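Cell wall binding protein cwp8 (Peptoclostridium difficile, PDB 5J6Q) is a surface-layer-associated protein that probably anchors to the cell wall through its three CWB2 modules. Local coordinates at residues A185-I190 / P255-V260; F220-I225 / S243-L248. All blocks are in the same frame, centred on the assembly; numbering follows the deposited sequence.

Contact 1: A185-I190 / P255-V260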
# COMPACT_ATOMS: atom_id res chain seq x y z
N ALA A 185 -15.28 -8.70 -10.68
CA ALA A 185 -13.91 -8.45 -10.22
C ALA A 185 -13.90 -8.46 -8.72
O ALA A 185 -14.98 -8.44 -8.10
CB ALA A 185 -13.41 -7.10 -10.72
N ASP A 186 -12.70 -8.48 -8.12
CA ASP A 186 -12.52 -8.48 -6.67
C ASP A 186 -12.25 -7.06 -6.28
O ASP A 186 -11.29 -6.47 -6.77
CB ASP A 186 -11.35 -9.40 -6.30
CG ASP A 186 -11.67 -10.84 -6.64
OD1 ASP A 186 -10.98 -11.40 -7.52
OD2 ASP A 186 -12.61 -11.41 -6.02
N LEU A 187 -13.07 -6.49 -5.38
CA LEU A 187 -12.93 -5.10 -5.02
C LEU A 187 -12.63 -4.91 -3.53
O LEU A 187 -13.09 -5.71 -2.70
CB LEU A 187 -14.23 -4.37 -5.35
CG LEU A 187 -14.91 -4.81 -6.66
CD1 LEU A 187 -16.34 -4.21 -6.71
CD2 LEU A 187 -14.05 -4.33 -7.81
N GLN A 188 -11.87 -3.83 -3.20
CA GLN A 188 -11.53 -3.56 -1.83
C GLN A 188 -11.64 -2.07 -1.61
O GLN A 188 -11.31 -1.28 -2.50
CB GLN A 188 -10.07 -3.98 -1.53
CG GLN A 188 -9.75 -5.44 -1.70
CD GLN A 188 -8.41 -5.75 -1.06
OE1 GLN A 188 -8.18 -5.43 0.10
NE2 GLN A 188 -7.51 -6.35 -1.81
N ASP A 189 -12.09 -1.69 -0.44
CA ASP A 189 -12.18 -0.29 -0.06
C ASP A 189 -11.33 -0.12 1.22
O ASP A 189 -11.79 -0.50 2.29
CB ASP A 189 -13.63 0.06 0.25
CG ASP A 189 -14.06 1.30 -0.45
OD1 ASP A 189 -15.11 1.27 -1.08
OD2 ASP A 189 -13.33 2.31 -0.36
N ILE A 190 -10.12 0.44 1.13
CA ILE A 190 -9.26 0.52 2.33
C ILE A 190 -8.61 1.90 2.54
O ILE A 190 -8.52 2.70 1.61
CB ILE A 190 -8.13 -0.54 2.17
CG1 ILE A 190 -7.36 -0.22 0.85
CG2 ILE A 190 -8.72 -1.95 2.15
CD1 ILE A 190 -6.18 -1.16 0.57
N PRO A 255 -9.57 -9.52 -12.75
CA PRO A 255 -8.86 -8.37 -12.19
C PRO A 255 -9.23 -8.12 -10.75
O PRO A 255 -10.10 -8.80 -10.17
CB PRO A 255 -9.25 -7.20 -13.11
CG PRO A 255 -10.58 -7.58 -13.66
CD PRO A 255 -10.51 -9.12 -13.81
N GLU A 256 -8.58 -7.11 -10.17
CA GLU A 256 -8.85 -6.74 -8.80
C GLU A 256 -8.74 -5.27 -8.74
O GLU A 256 -7.81 -4.70 -9.29
CB GLU A 256 -7.85 -7.45 -7.82
CG GLU A 256 -7.72 -6.74 -6.49
CD GLU A 256 -6.71 -7.43 -5.54
OE1 GLU A 256 -5.68 -7.95 -6.02
OE2 GLU A 256 -6.98 -7.44 -4.31
N THR A 257 -9.66 -4.62 -8.08
CA THR A 257 -9.60 -3.18 -7.97
C THR A 257 -9.57 -2.78 -6.50
O THR A 257 -10.46 -3.21 -5.76
CB THR A 257 -10.82 -2.56 -8.73
OG1 THR A 257 -10.62 -2.75 -10.14
CG2 THR A 257 -10.96 -1.12 -8.47
N ILE A 258 -8.58 -1.96 -6.06
CA ILE A 258 -8.48 -1.52 -4.67
C ILE A 258 -8.59 -0.00 -4.56
O ILE A 258 -7.72 0.70 -5.05
CB ILE A 258 -7.12 -1.97 -4.06
CG1 ILE A 258 -7.02 -3.49 -4.07
CG2 ILE A 258 -6.98 -1.41 -2.61
CD1 ILE A 258 -5.56 -3.99 -3.97
N SER A 259 -9.60 0.48 -3.87
CA SER A 259 -9.90 1.91 -3.69
C SER A 259 -9.30 2.38 -2.39
O SER A 259 -9.65 1.84 -1.31
CB SER A 259 -11.42 2.14 -3.64
OG SER A 259 -12.11 1.39 -4.64
N VAL A 260 -8.45 3.42 -2.45
CA VAL A 260 -7.85 3.88 -1.21
C VAL A 260 -8.07 5.36 -1.02
O VAL A 260 -8.19 6.12 -1.97
CB VAL A 260 -6.35 3.50 -1.14
CG1 VAL A 260 -6.18 2.00 -1.38
CG2 VAL A 260 -5.55 4.26 -2.18
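Gln188 and Ile190 pair with Ile258 and Val260 on one face of two parallel strands of a four-stranded mixed beta sheet, 186-191 at its edge and 256-262 beside it. The strands lie 12° from parallel, with Asp186 opposite Glu256 and each later residue in step. Backbone bonds alternate across them: Thr257 N gives to Asp186 O, Thr257 O accepts from Gln188 N, and Gln188 O receives Ser259 N at 2.8 Å. Beyond CG the Gln188 chain runs extended alongside Ile258, against its CG1, and reaches back to Glu256. Its NE2 donates to Glu256 OE2 at 2.8 Å; the carboxylate oxygen lies in the amide plane, and the two planar groups are nearly coplanar, 26° apart. Glu256 OE1 is in a salt bridge with Lys211, so both carboxylate oxygens are engaged and the group is probably held in its rotation. On the opposite face, Leu187 lies beside Thr257, Leu187 CD2 3.8 Å from Thr257 CB. Further along, Ile190 places CG1 between its backbone N and carbonyl carbon (chi1 58°), from where the branch packs against both Ile258 and Val260. Leu195 from a loop touches Ile190 and Val260. The fit here is tighter than usual van der Waals contact: Ile190 CG1 lies 3.4 Å from Val260 CG1, and Ile190 CD1 lies 3.3 Å from Ile258 CG2.

Contact 2: F220-I225 / S243-L248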
# COMPACT_ATOMS: atom_id res chain seq x y z
N PHE A 220 -4.13 2.76 -12.99
CA PHE A 220 -4.80 3.63 -12.02
C PHE A 220 -6.17 4.06 -12.54
O PHE A 220 -6.41 3.99 -13.75
CB PHE A 220 -3.97 4.88 -11.73
CG PHE A 220 -2.62 4.61 -11.08
CD1 PHE A 220 -1.45 4.69 -11.82
CD2 PHE A 220 -2.53 4.30 -9.74
CE1 PHE A 220 -0.22 4.46 -11.22
CE2 PHE A 220 -1.30 4.07 -9.14
CZ PHE A 220 -0.15 4.15 -9.89
N GLU A 221 -7.05 4.52 -11.64
CA GLU A 221 -8.36 4.98 -12.06
C GLU A 221 -8.94 5.84 -10.97
O GLU A 221 -8.43 5.85 -9.86
CB GLU A 221 -9.29 3.78 -12.37
CG GLU A 221 -9.25 3.40 -13.84
CD GLU A 221 -9.32 1.91 -14.06
OE1 GLU A 221 -10.26 1.29 -13.52
OE2 GLU A 221 -8.43 1.36 -14.76
N ASN A 222 -9.99 6.59 -11.31
CA ASN A 222 -10.73 7.50 -10.44
C ASN A 222 -9.79 8.30 -9.55
O ASN A 222 -10.03 8.45 -8.36
CB ASN A 222 -11.75 6.73 -9.61
CG ASN A 222 -12.73 6.01 -10.50
OD1 ASN A 222 -13.62 6.64 -11.08
ND2 ASN A 222 -12.62 4.69 -10.69
N GLU A 223 -8.71 8.81 -10.16
CA GLU A 223 -7.72 9.61 -9.43
C GLU A 223 -8.30 10.97 -9.03
O GLU A 223 -8.56 11.80 -9.89
CB GLU A 223 -6.47 9.79 -10.31
CG GLU A 223 -5.77 8.47 -10.58
CD GLU A 223 -4.85 8.52 -11.79
OE1 GLU A 223 -3.72 8.00 -11.68
OE2 GLU A 223 -5.25 9.06 -12.84
N ALA A 224 -8.49 11.17 -7.72
CA ALA A 224 -9.03 12.40 -7.15
C ALA A 224 -8.08 12.87 -6.06
O ALA A 224 -8.48 13.07 -4.91
CB ALA A 224 -10.41 12.14 -6.57
N ILE A 225 -6.82 13.03 -6.42
CA ILE A 225 -5.78 13.48 -5.50
C ILE A 225 -5.56 14.98 -5.66
O ILE A 225 -5.41 15.46 -6.78
CB ILE A 225 -4.48 12.69 -5.77
CG1 ILE A 225 -4.76 11.18 -5.73
CG2 ILE A 225 -3.42 13.06 -4.74
CD1 ILE A 225 -3.53 10.34 -6.08
N SER A 243 -8.16 10.29 -3.08
CA SER A 243 -8.47 8.92 -3.40
C SER A 243 -8.03 8.52 -4.76
O SER A 243 -7.71 9.36 -5.62
CB SER A 243 -9.98 8.67 -3.27
OG SER A 243 -10.73 9.17 -4.38
N PHE A 244 -7.99 7.22 -4.93
CA PHE A 244 -7.69 6.66 -6.22
C PHE A 244 -7.91 5.22 -6.16
O PHE A 244 -8.04 4.61 -5.08
CB PHE A 244 -6.28 7.03 -6.75
CG PHE A 244 -5.04 6.46 -6.08
CD1 PHE A 244 -4.41 5.35 -6.59
CD2 PHE A 244 -4.50 7.06 -4.97
CE1 PHE A 244 -3.23 4.86 -6.00
CE2 PHE A 244 -3.33 6.58 -4.39
CZ PHE A 244 -2.71 5.48 -4.91
N ASP A 245 -7.98 4.66 -7.32
CA ASP A 245 -8.23 3.25 -7.55
C ASP A 245 -6.99 2.65 -8.16
O ASP A 245 -6.36 3.27 -9.05
CB ASP A 245 -9.43 3.01 -8.54
CG ASP A 245 -10.84 2.93 -7.91
OD1 ASP A 245 -11.02 3.35 -6.71
OD2 ASP A 245 -11.78 2.46 -8.61
N ILE A 246 -6.66 1.45 -7.69
CA ILE A 246 -5.53 0.67 -8.12
C ILE A 246 -6.12 -0.54 -8.74
O ILE A 246 -6.87 -1.22 -8.05
CB ILE A 246 -4.66 0.24 -6.85
CG1 ILE A 246 -4.16 1.43 -6.10
CG2 ILE A 246 -3.53 -0.65 -7.28
CD1 ILE A 246 -3.71 1.08 -4.65
N VAL A 247 -5.75 -0.89 -9.99
CA VAL A 247 -6.31 -2.04 -10.66
C VAL A 247 -5.22 -3.02 -11.07
O VAL A 247 -4.29 -2.63 -11.77
CB VAL A 247 -7.07 -1.50 -11.93
CG1 VAL A 247 -7.75 -2.64 -12.69
CG2 VAL A 247 -8.10 -0.45 -11.52
N LEU A 248 -5.36 -4.29 -10.69
CA LEU A 248 -4.37 -5.30 -11.05
C LEU A 248 -5.04 -6.24 -12.04
O LEU A 248 -6.12 -6.72 -11.75
CB LEU A 248 -3.87 -6.11 -9.84
CG LEU A 248 -3.14 -5.31 -8.77
CD1 LEU A 248 -2.04 -4.48 -9.45
CD2 LEU A 248 -4.10 -4.44 -8.00
O HOH W 1 -12.15 1.72 -11.78
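Glu221 and Asp245 form an antiparallel hydrogen-bonded pair, with Glu221 N giving to Asp245 O at 3.0 Å and Asp245 N to Glu221 O at 2.8 Å. Segment 220-225 turns a corner at Asn222, whose phi is positive (41°), and meets segment 243-248 again where Ala224 N donates to Ser243 O at 2.9 Å; the return bond from Ser243 N to Ala224 O is weak. At the corner the Asn222 amide reaches across to Asp245: ND2 gives a hydrogen bond to OD2 at 3.2 Å, arriving from above the carboxylate plane. A water donates to Glu221 OE1 and, at longer range, to Asp245 OD2, bridging two acidic groups and probably easing their repulsion. Glu221, its chain bent at chi2, crosses Val247 obliquely, with Glu221 OE1 3.4 Å from Val247 CG2. On the other face, the Phe244 ring is met by two side chains, Phe220 at CD1 and CE1 and Ile225 at CD2. Phe220 comes alongside, CE2 to Phe244 CE1 at 3.8 Å, with the ring planes oblique at 61°; Ile225, poorly ordered, brings CD1 to Phe244 CD2 at 3.6 Å. Helix 265-280 packs on this aromatic face: His272 meets both rings, edge-to-face in the case of Phe244, and Val268 touches Phe244. Strand 256-262 flanks strand 242-249, and its Ser259 hydroxyl bonds to Asp245 OD1.

Overall arrangement
Contacts 1 and 2 are the two outer strand pairings of one four-stranded mixed sheet in the Cwp8 domain 3 region, their centres about 10 Å apart. Strands 242-249 and 256-262, consecutive in the chain, are its two inner members and join the contacts antiparallel: Ile258 N lies 2.7 Å from Ile246 O, and Leu248 N 2.9 Å from Glu256 O, both probable hydrogen bonds. Segments 185-190 and 220-225 thus lie on the outermost strands. The faces are continuous across the join. Thr257 meets Asp245 and Val247 on one side, while Val260 meets Phe244 on the other, where Leu195 touches residues of both contacts.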